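Local coordinates for protein dihydropteroate synthase (Burkholderia cenocepacia, PDB 2Y5S) that probably catalyses the condensation of para-aminobenzoate with 6-hydroxymethyl-7,8-dihydropterin diphosphate to give 7,8-dihydropteroate, the precursor of folates, at residues M232-M237 / V271-A276; P194-G199 / I228-S233; V77-E82 / T104-V109. All coordinates share one frame; numbering follows the deposited sequence.

Contact 1. Residues M232-M237 / V271-A276; sequences MSRKSM and VHDVAA. With 78H (7,8-dihydropteroate), chain P; EDO (1,2-ethanediol), chain S.
Beside the 7,8-dihydropteroate pocket, at the mouth of the TIM barrel, Ser-233 and Arg-234 of the turn after strand 229-230 meet His-272 and Asp-273, which follow strand 268-271. The centre is Ser-233 OG. Its chi1 of 179°, anti to the backbone N, carries the oxygen to the edge of the His-272 ring, 2.7 Å from ND1, a hydrogen bond in which either partner could donate. The same OG accepts the N-H of His-272 at 3.1 Å, and a water that also takes the N-H of Asp-273 is a third partner. Arg-234 CD sits over one face of the imidazole, 4.0 Å from the His-272 ring centroid, in a CH-pi contact; the guanidinium and ring planes are 6° apart, with His-272 CB over the guanidinium centre. Arg-234 NH2 then reaches Asp-273 OD1 at 2.8 Å, a salt bridge on the syn side of a carboxylate turned 56° from the guanidinium plane; NE to OD2 is weak. Next in the chain, Lys-235 NZ bonds O4 of the ligand at 2.7 Å and Ser-236 N bonds its O23 at 2.9 Å. Three polar partners grip the buried OG, and its bond to ND1 probably restrains the ring's rotation, while the carboxylate probably offsets the arginine charge; the network ties the turn that leads into the ligand-binding Lys-235 and Ser-236 to the neighbouring barrel loop.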
loop_
_atom_site.group_PDB
_atom_site.type_symbol
_atom_site.label_atom_id
_atom_site.label_comp_id
_atom_site.label_asym_id
_atom_site.label_seq_id
_atom_site.Cartn_x
_atom_site.Cartn_y
_atom_site.Cartn_z
ATOM N N MET B 232 10.083 -1.454 8.619
ATOM C CA MET B 232 9.256 -0.418 9.250
ATOM C C MET B 232 8.052 -0.949 10.001
ATOM O O MET B 232 7.292 -0.173 10.577
ATOM C CB MET B 232 8.799 0.539 8.166
ATOM C CG MET B 232 9.968 1.302 7.600
ATOM S SD MET B 232 9.494 2.255 6.191
ATOM C CE MET B 232 9.509 0.957 5.001
ATOM N N SER B 233 7.910 -2.279 10.013
ATOM C CA SER B 233 6.692 -2.945 10.466
ATOM C C SER B 233 6.319 -2.598 11.911
ATOM O O SER B 233 7.103 -2.816 12.827
ATOM C CB SER B 233 6.843 -4.454 10.294
ATOM O OG SER B 233 5.688 -5.156 10.743
ATOM N N ARG B 234 5.109 -2.066 12.084
ATOM C CA ARG B 234 4.553 -1.691 13.382
ATOM C C ARG B 234 5.312 -0.602 14.143
ATOM O O ARG B 234 5.064 -0.393 15.318
ATOM C CB ARG B 234 4.342 -2.936 14.264
ATOM C CG ARG B 234 3.479 -3.976 13.574
ATOM C CD ARG B 234 3.174 -5.139 14.486
ATOM N NE ARG B 234 2.135 -6.005 13.927
ATOM C CZ ARG B 234 1.831 -7.202 14.423
ATOM N NH1 ARG B 234 2.500 -7.689 15.475
ATOM N NH2 ARG B 234 0.873 -7.930 13.858
ATOM N N LYS B 235 6.181 0.135 13.460
ATOM C CA LYS B 235 7.096 1.031 14.152
ATOM C C LYS B 235 6.460 2.384 14.469
ATOM O O LYS B 235 5.417 2.742 13.924
ATOM C CB LYS B 235 8.380 1.195 13.357
ATOM C CG LYS B 235 9.291 -0.049 13.383
ATOM C CD LYS B 235 10.689 0.271 12.869
ATOM C CE LYS B 235 11.617 -0.941 12.978
ATOM N NZ LYS B 235 12.913 -0.680 12.302
ATOM N N SER B 236 7.109 3.115 15.367
ATOM C CA SER B 236 6.646 4.413 15.834
ATOM C C SER B 236 6.441 5.422 14.735
ATOM O O SER B 236 5.526 6.238 14.834
ATOM C CB SER B 236 7.627 4.987 16.848
ATOM O OG SER B 236 7.523 4.233 18.028
ATOM N N MET B 237 7.271 5.377 13.688
ATOM C CA MET B 237 7.066 6.271 12.532
ATOM C C MET B 237 5.670 6.119 11.926
ATOM O O MET B 237 5.143 7.051 11.318
ATOM C CB MET B 237 8.129 6.060 11.448
ATOM C CG MET B 237 8.129 4.669 10.816
ATOM S SD MET B 237 9.456 4.443 9.606
ATOM C CE MET B 237 8.841 5.423 8.235
ATOM N N VAL B 271 8.859 -7.851 7.950
ATOM C CA VAL B 271 7.502 -7.585 8.410
ATOM C C VAL B 271 6.987 -8.595 9.422
ATOM O O VAL B 271 7.448 -9.750 9.483
ATOM C CB VAL B 271 6.537 -7.544 7.210
ATOM C CG1 VAL B 271 7.044 -6.552 6.144
ATOM C CG2 VAL B 271 6.368 -8.963 6.592
ATOM N N HIS B 272 6.020 -8.143 10.211
ATOM C CA HIS B 272 5.277 -9.015 11.112
ATOM C C HIS B 272 4.126 -9.667 10.376
ATOM O O HIS B 272 3.842 -10.839 10.577
ATOM C CB HIS B 272 4.701 -8.205 12.269
ATOM C CG HIS B 272 5.738 -7.645 13.187
ATOM N ND1 HIS B 272 6.213 -6.358 13.071
ATOM C CD2 HIS B 272 6.385 -8.198 14.243
ATOM C CE1 HIS B 272 7.116 -6.144 14.016
ATOM N NE2 HIS B 272 7.234 -7.244 14.741
ATOM N N ASP B 273 3.468 -8.888 9.519
ATOM C CA ASP B 273 2.201 -9.305 8.911
ATOM C C ASP B 273 2.438 -9.850 7.514
ATOM O O ASP B 273 2.344 -9.127 6.530
ATOM C CB ASP B 273 1.223 -8.133 8.924
ATOM C CG ASP B 273 1.056 -7.565 10.293
ATOM O OD1 ASP B 273 0.336 -8.208 11.080
ATOM O OD2 ASP B 273 1.695 -6.523 10.610
ATOM N N VAL B 274 2.762 -11.134 7.442
ATOM C CA VAL B 274 3.293 -11.706 6.216
ATOM C C VAL B 274 2.224 -11.835 5.125
ATOM O O VAL B 274 2.441 -11.377 4.009
ATOM C CB VAL B 274 3.942 -13.073 6.471
ATOM C CG1 VAL B 274 4.356 -13.726 5.134
ATOM C CG2 VAL B 274 5.130 -12.898 7.409
ATOM N N ALA B 275 1.080 -12.443 5.449
ATOM C CA ALA B 275 0.005 -12.621 4.462
ATOM C C ALA B 275 -0.409 -11.290 3.844
ATOM O O ALA B 275 -0.629 -11.197 2.616
ATOM C CB ALA B 275 -1.239 -13.310 5.091
ATOM N N ALA B 276 -0.588 -10.284 4.698
ATOM C CA ALA B 276 -1.029 -8.979 4.242
ATOM C C ALA B 276 0.005 -8.326 3.343
ATOM O O ALA B 276 -0.341 -7.708 2.337
ATOM C CB ALA B 276 -1.374 -8.056 5.449
HETATM O O4 78H P . 14.605 -2.216 10.855
HETATM C C4 78H P . 15.288 -3.203 11.133
HETATM C C5 78H P . 15.185 -3.855 12.380
HETATM N N3 78H P . 16.215 -3.687 10.197
HETATM C C9 78H P . 16.027 -4.966 12.614
HETATM N N5 78H P . 14.272 -3.462 13.304
HETATM C C2 78H P . 17.052 -4.801 10.512
HETATM N N8 78H P . 15.968 -5.654 13.819
HETATM N N1 78H P . 16.916 -5.408 11.701
HETATM C C6 78H P . 14.205 -4.064 14.508
HETATM N N2 78H P . 17.968 -5.241 9.634
HETATM C C7 78H P . 15.198 -5.140 14.957
HETATM C C10 78H P . 13.145 -3.671 15.497
HETATM N N11 78H P . 13.575 -2.497 16.266
HETATM C C15 78H P . 12.745 -1.469 16.381
HETATM C C16 78H P . 13.174 -0.174 16.111
HETATM C C17 78H P . 11.423 -1.721 16.753
HETATM C C18 78H P . 12.286 0.880 16.232
HETATM C C19 78H P . 10.532 -0.663 16.873
HETATM C C20 78H P . 10.966 0.636 16.617
HETATM C C21 78H P . 9.976 1.801 16.717
HETATM O O22 78H P . 10.337 2.863 16.204
HETATM O O23 78H P . 8.830 1.599 17.175
HETATM C C1 EDO S . 6.763 -3.088 17.446
HETATM O O1 EDO S . 6.709 -1.709 17.813
HETATM C C2 EDO S . 7.901 -3.302 16.460
HETATM O O2 EDO S . 8.574 -4.527 16.759
HETATM O O HOH W 1 3.564 -5.969 9.173
#

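Contact 2. Residues P194-G199 / I228-S233; sequences PGFGFG and ILAGMS. With 78H (7,8-dihydropteroate), chain P.
The backbone at Phe-196, the second residue of a type II beta turn from Gly-195 to Phe-198, comes within 6.2 Å of Met-232, CA to CA, and no direct hydrogen bond joins the two segments. Side chains and one water do the work instead. Met-232 lies over one face of the Phe-196 ring: with CG anti to the carbonyl carbon (chi1 -67°) and the chain extended at chi2, SD comes to lie over the ring centre, 3.8 Å from the centroid and 9° off the normal, a Met-aromatic contact. Earlier in the same side chain, Met-232 CG presses against the ring at 3.4 Å from Phe-196 CD2. The ring edge is taken by Ala-230, whose CB is 4.0 Å from Phe-196 CE2, and by the carbonyl oxygen of Gly-231. At the other end of the contact, Pro-194 CD touches Ile-228 CG2 at 4.2 Å. The water accepts from Phe-196 N at 3.0 Å and from Gly-231 N at 3.1 Å, joining the two backbones, and lies 2.7 Å from O4 of 7,8-dihydropteroate, to which it can donate. Phe-198, at the end of the turn, lays a ring face against C16 of the ligand. Sulfur, methylene and methyl groups thus meet the ring of Phe-196 on one face and at its edge, whereas the water probably relays the backbone N-H groups to the pterin O4.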
loop_
_atom_site.group_PDB
_atom_site.type_symbol
_atom_site.label_atom_id
_atom_site.label_comp_id
_atom_site.label_asym_id
_atom_site.label_seq_id
_atom_site.Cartn_x
_atom_site.Cartn_y
_atom_site.Cartn_z
ATOM N N PRO B 194 18.788 1.164 6.167
ATOM C CA PRO B 194 18.913 2.515 6.744
ATOM C C PRO B 194 18.490 2.637 8.202
ATOM O O PRO B 194 18.686 3.705 8.820
ATOM C CB PRO B 194 17.981 3.353 5.862
ATOM C CG PRO B 194 16.953 2.356 5.398
ATOM C CD PRO B 194 17.757 1.123 5.114
ATOM N N GLY B 195 17.895 1.575 8.749
ATOM C CA GLY B 195 17.650 1.495 10.179
ATOM C C GLY B 195 16.547 2.405 10.644
ATOM O O GLY B 195 16.721 3.243 11.541
ATOM N N PHE B 196 15.377 2.205 10.069
ATOM C CA PHE B 196 14.234 2.990 10.446
ATOM C C PHE B 196 13.964 2.871 11.953
ATOM O O PHE B 196 13.908 1.770 12.482
ATOM C CB PHE B 196 13.003 2.535 9.654
ATOM C CG PHE B 196 13.065 2.890 8.220
ATOM C CD1 PHE B 196 12.938 4.200 7.825
ATOM C CD2 PHE B 196 13.281 1.907 7.244
ATOM C CE1 PHE B 196 13.027 4.548 6.487
ATOM C CE2 PHE B 196 13.358 2.247 5.909
ATOM C CZ PHE B 196 13.237 3.574 5.534
ATOM N N GLY B 197 13.815 4.014 12.620
ATOM C CA GLY B 197 13.492 4.059 14.035
ATOM C C GLY B 197 14.710 3.926 14.938
ATOM O O GLY B 197 14.551 3.807 16.149
ATOM N N PHE B 198 15.920 3.947 14.376
ATOM C CA PHE B 198 17.147 3.808 15.199
ATOM C C PHE B 198 17.986 5.095 15.216
ATOM O O PHE B 198 18.913 5.276 14.401
ATOM C CB PHE B 198 18.005 2.661 14.691
ATOM C CG PHE B 198 17.452 1.292 14.973
ATOM C CD1 PHE B 198 17.791 0.622 16.149
ATOM C CD2 PHE B 198 16.620 0.650 14.050
ATOM C CE1 PHE B 198 17.306 -0.665 16.408
ATOM C CE2 PHE B 198 16.126 -0.626 14.297
ATOM C CZ PHE B 198 16.472 -1.288 15.477
ATOM N N GLY B 199 17.668 5.987 16.157
ATOM C CA GLY B 199 18.353 7.273 16.270
ATOM C C GLY B 199 17.909 8.273 15.209
ATOM O O GLY B 199 18.720 9.037 14.688
ATOM N N ILE B 228 18.886 -3.320 -0.671
ATOM C CA ILE B 228 18.364 -2.694 0.546
ATOM C C ILE B 228 17.338 -3.594 1.220
ATOM O O ILE B 228 16.404 -4.095 0.560
ATOM C CB ILE B 228 17.672 -1.376 0.230
ATOM C CG1 ILE B 228 18.659 -0.390 -0.388
ATOM C CG2 ILE B 228 16.988 -0.756 1.493
ATOM C CD1 ILE B 228 17.996 0.870 -0.997
ATOM N N LEU B 229 17.555 -3.820 2.513
ATOM C CA LEU B 229 16.560 -4.377 3.412
ATOM C C LEU B 229 15.951 -3.227 4.206
ATOM O O LEU B 229 16.683 -2.408 4.763
ATOM C CB LEU B 229 17.215 -5.388 4.344
ATOM C CG LEU B 229 16.298 -6.250 5.242
ATOM C CD1 LEU B 229 17.046 -7.560 5.585
ATOM C CD2 LEU B 229 15.878 -5.536 6.520
ATOM N N ALA B 230 14.625 -3.154 4.229
ATOM C CA ALA B 230 13.896 -2.117 4.944
ATOM C C ALA B 230 12.952 -2.763 5.953
ATOM O O ALA B 230 12.218 -3.685 5.632
ATOM C CB ALA B 230 13.103 -1.267 3.977
ATOM N N GLY B 231 12.980 -2.250 7.167
ATOM C CA GLY B 231 12.114 -2.733 8.230
ATOM C C GLY B 231 11.380 -1.585 8.902
ATOM O O GLY B 231 11.975 -0.839 9.678
ATOM N N MET B 232 10.083 -1.454 8.619
ATOM C CA MET B 232 9.256 -0.418 9.250
ATOM C C MET B 232 8.052 -0.949 10.001
ATOM O O MET B 232 7.292 -0.173 10.577
ATOM C CB MET B 232 8.799 0.539 8.166
ATOM C CG MET B 232 9.968 1.302 7.600
ATOM S SD MET B 232 9.494 2.255 6.191
ATOM C CE MET B 232 9.509 0.957 5.001
ATOM N N SER B 233 7.910 -2.279 10.013
ATOM C CA SER B 233 6.692 -2.945 10.466
ATOM C C SER B 233 6.319 -2.598 11.911
ATOM O O SER B 233 7.103 -2.816 12.827
ATOM C CB SER B 233 6.843 -4.454 10.294
ATOM O OG SER B 233 5.688 -5.156 10.743
HETATM O O4 78H P . 14.605 -2.216 10.855
HETATM C C4 78H P . 15.288 -3.203 11.133
HETATM C C5 78H P . 15.185 -3.855 12.380
HETATM N N3 78H P . 16.215 -3.687 10.197
HETATM C C9 78H P . 16.027 -4.966 12.614
HETATM N N5 78H P . 14.272 -3.462 13.304
HETATM C C2 78H P . 17.052 -4.801 10.512
HETATM N N8 78H P . 15.968 -5.654 13.819
HETATM N N1 78H P . 16.916 -5.408 11.701
HETATM C C6 78H P . 14.205 -4.064 14.508
HETATM N N2 78H P . 17.968 -5.241 9.634
HETATM C C7 78H P . 15.198 -5.140 14.957
HETATM C C10 78H P . 13.145 -3.671 15.497
HETATM N N11 78H P . 13.575 -2.497 16.266
HETATM C C15 78H P . 12.745 -1.469 16.381
HETATM C C16 78H P . 13.174 -0.174 16.111
HETATM C C17 78H P . 11.423 -1.721 16.753
HETATM C C18 78H P . 12.286 0.880 16.232
HETATM C C19 78H P . 10.532 -0.663 16.873
HETATM C C20 78H P . 10.966 0.636 16.617
HETATM C C21 78H P . 9.976 1.801 16.717
HETATM O O22 78H P . 10.337 2.863 16.204
HETATM O O23 78H P . 8.830 1.599 17.175
HETATM O O HOH W 2 14.964 -0.522 8.773
#

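Contact 3. Residues V77-E82 / T104-V109; sequences VPLDEE and TYKPAV
Lys-106 NZ is gripped by two carboxylates: it donates to Glu-82 OE1 at 2.7 Å, using the syn lone pair of that oxygen, and makes a second salt bridge with Glu-68. Tyr-105 OH and a water are weaker, longer partners. The lysine chain runs extended until a bend at chi4 (54°) brings NZ round to Glu-82. Lys-106 CE lies 3.5 Å from the carbonyl oxygen Val-77 O. Glu-82 approaches from its helix with CG anti to the backbone N (chi1 -169°) and the rest of the chain straight, which carries the carboxylate across to the other segment. Its second oxygen, Glu-82 OE2, accepts a water at 2.7 Å and lies 3.0 Å from Thr-104 OG1. The threonine OG1 accepts the N-H of Lys-106 at 3.1 Å, closing an ST turn just ahead of helix 107-115. Because Glu-68 and Glu-82 bring like charges close together, the ammonium between them probably offsets a repulsion, and Tyr-105 OH gives Glu-68 a further hydrogen bond.

Beside this polar cluster the packing is apolar. Leu-79 CD1 meets Val-109 CG2 at 3.6 Å, the leucine and valine lying alongside each other and pointing opposite ways, and Leu-79 CD2 touches Ala-108 CB at 3.8 Å. Val-109 CG2 also packs against Glu-82 CD, 3.6 Å away. In the barrel, the contact joins the first turns of helices 79-93 and 107-115, which follow the neighbouring parallel strands 62-66 and 100-103 in consecutive beta-alpha units. Thr-104, directly after strand 100-103, is joined by a backbone hydrogen bond to Asn-122 on the next strand, 120-123, and Asn-122 itself hydrogen-bonds 7,8-dihydropteroate through OD1.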
loop_
_atom_site.group_PDB
_atom_site.type_symbol
_atom_site.label_atom_id
_atom_site.label_comp_id
_atom_site.label_asym_id
_atom_site.label_seq_id
_atom_site.Cartn_x
_atom_site.Cartn_y
_atom_site.Cartn_z
ATOM N N VAL B 77 19.509 -9.009 26.597
ATOM C CA VAL B 77 19.455 -10.416 27.014
ATOM C C VAL B 77 20.847 -11.056 27.193
ATOM O O VAL B 77 21.701 -10.915 26.309
ATOM C CB VAL B 77 18.655 -11.252 25.987
ATOM C CG1 VAL B 77 18.767 -12.742 26.292
ATOM C CG2 VAL B 77 17.192 -10.809 25.969
ATOM N N PRO B 78 21.070 -11.775 28.321
ATOM C CA PRO B 78 22.303 -12.541 28.590
ATOM C C PRO B 78 22.646 -13.567 27.511
ATOM O O PRO B 78 21.743 -14.116 26.877
ATOM C CB PRO B 78 21.985 -13.270 29.897
ATOM C CG PRO B 78 20.988 -12.431 30.564
ATOM C CD PRO B 78 20.152 -11.827 29.475
ATOM N N LEU B 79 23.937 -13.847 27.342
ATOM C CA LEU B 79 24.414 -14.629 26.201
ATOM C C LEU B 79 23.903 -16.072 26.177
ATOM O O LEU B 79 23.507 -16.567 25.117
ATOM C CB LEU B 79 25.948 -14.614 26.135
ATOM C CG LEU B 79 26.604 -15.335 24.948
ATOM C CD1 LEU B 79 26.083 -14.808 23.610
ATOM C CD2 LEU B 79 28.116 -15.209 25.024
ATOM N N ASP B 80 23.924 -16.744 27.327
ATOM C CA ASP B 80 23.474 -18.138 27.409
ATOM C C ASP B 80 22.011 -18.287 26.994
ATOM O O ASP B 80 21.650 -19.230 26.286
ATOM C CB ASP B 80 23.659 -18.697 28.824
ATOM C CG ASP B 80 25.108 -19.023 29.143
ATOM O OD1 ASP B 80 25.930 -19.106 28.199
ATOM O OD2 ASP B 80 25.418 -19.208 30.341
ATOM N N GLU B 81 21.174 -17.357 27.443
ATOM C CA GLU B 81 19.751 -17.392 27.121
ATOM C C GLU B 81 19.486 -17.060 25.650
ATOM O O GLU B 81 18.651 -17.710 25.024
ATOM C CB GLU B 81 18.953 -16.477 28.060
ATOM C CG GLU B 81 18.612 -17.147 29.403
ATOM C CD GLU B 81 18.708 -16.212 30.609
ATOM O OE1 GLU B 81 18.820 -14.979 30.424
ATOM O OE2 GLU B 81 18.668 -16.718 31.754
ATOM N N GLU B 82 20.198 -16.079 25.092
ATOM C CA GLU B 82 20.053 -15.761 23.664
ATOM C C GLU B 82 20.447 -16.971 22.811
ATOM O O GLU B 82 19.748 -17.313 21.860
ATOM C CB GLU B 82 20.858 -14.512 23.258
ATOM C CG GLU B 82 20.521 -14.004 21.841
ATOM C CD GLU B 82 21.254 -12.727 21.448
ATOM O OE1 GLU B 82 21.835 -12.068 22.339
ATOM O OE2 GLU B 82 21.243 -12.377 20.243
ATOM N N THR B 104 20.895 -10.409 15.375
ATOM C CA THR B 104 21.826 -10.288 16.482
ATOM C C THR B 104 23.006 -9.394 16.154
ATOM O O THR B 104 23.455 -9.323 15.012
ATOM C CB THR B 104 22.408 -11.648 16.909
ATOM O OG1 THR B 104 23.126 -11.478 18.141
ATOM C CG2 THR B 104 23.327 -12.204 15.817
ATOM N N TYR B 105 23.496 -8.726 17.195
ATOM C CA TYR B 105 24.723 -7.938 17.140
ATOM C C TYR B 105 25.850 -8.557 17.979
ATOM O O TYR B 105 26.951 -7.999 18.031
ATOM C CB TYR B 105 24.449 -6.516 17.626
ATOM C CG TYR B 105 23.886 -6.424 19.028
ATOM C CD1 TYR B 105 24.725 -6.390 20.137
ATOM C CD2 TYR B 105 22.519 -6.368 19.241
ATOM C CE1 TYR B 105 24.217 -6.302 21.415
ATOM C CE2 TYR B 105 21.999 -6.285 20.525
ATOM C CZ TYR B 105 22.860 -6.253 21.601
ATOM O OH TYR B 105 22.367 -6.170 22.875
ATOM N N LYS B 106 25.586 -9.695 18.624
ATOM C CA LYS B 106 26.578 -10.349 19.469
ATOM C C LYS B 106 27.425 -11.304 18.650
ATOM O O LYS B 106 26.907 -12.281 18.119
ATOM C CB LYS B 106 25.894 -11.102 20.609
ATOM C CG LYS B 106 25.116 -10.208 21.544
ATOM C CD LYS B 106 24.856 -10.905 22.868
ATOM C CE LYS B 106 24.007 -10.054 23.812
ATOM N NZ LYS B 106 22.749 -9.634 23.165
ATOM N N PRO B 107 28.739 -11.026 18.528
ATOM C CA PRO B 107 29.618 -11.945 17.807
ATOM C C PRO B 107 29.514 -13.429 18.209
ATOM O O PRO B 107 29.533 -14.287 17.331
ATOM C CB PRO B 107 31.008 -11.384 18.093
ATOM C CG PRO B 107 30.774 -9.905 18.250
ATOM C CD PRO B 107 29.470 -9.817 18.975
ATOM N N ALA B 108 29.366 -13.739 19.493
ATOM C CA ALA B 108 29.237 -15.144 19.912
ATOM C C ALA B 108 27.968 -15.798 19.354
ATOM O O ALA B 108 27.945 -17.000 19.068
ATOM C CB ALA B 108 29.269 -15.270 21.438
ATOM N N VAL B 109 26.910 -15.017 19.197
ATOM C CA VAL B 109 25.675 -15.541 18.652
ATOM C C VAL B 109 25.886 -15.742 17.154
ATOM O O VAL B 109 25.419 -16.723 16.576
ATOM C CB VAL B 109 24.485 -14.616 18.961
ATOM C CG1 VAL B 109 23.208 -15.141 18.326
ATOM C CG2 VAL B 109 24.304 -14.484 20.484
HETATM O O HOH W 3 21.565 -9.752 19.912
#

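Overall arrangement
All three contacts belong to one eight-stranded parallel barrel, among the loops that leave its strands. Contact 3 comes first in the chain, between the starts of helices 79-93 and 107-115; contact 2 follows, then contact 1, which begins on the segment where contact 2 ends, so that they share Met-232 and Ser-233, just beyond strand 229-230. These two are about 11 Å apart, centre to centre, and touch where Lys-235 NZ meets Phe-196 O; both also touch 7,8-dihydropteroate. Contact 3 stands off, its centre about 25 Å from that of contact 1 and about 21 Å from that of contact 2. Contacts 1 and 2 therefore contribute residues to the ligand pocket, while contact 3 joins the starts of two outer helices.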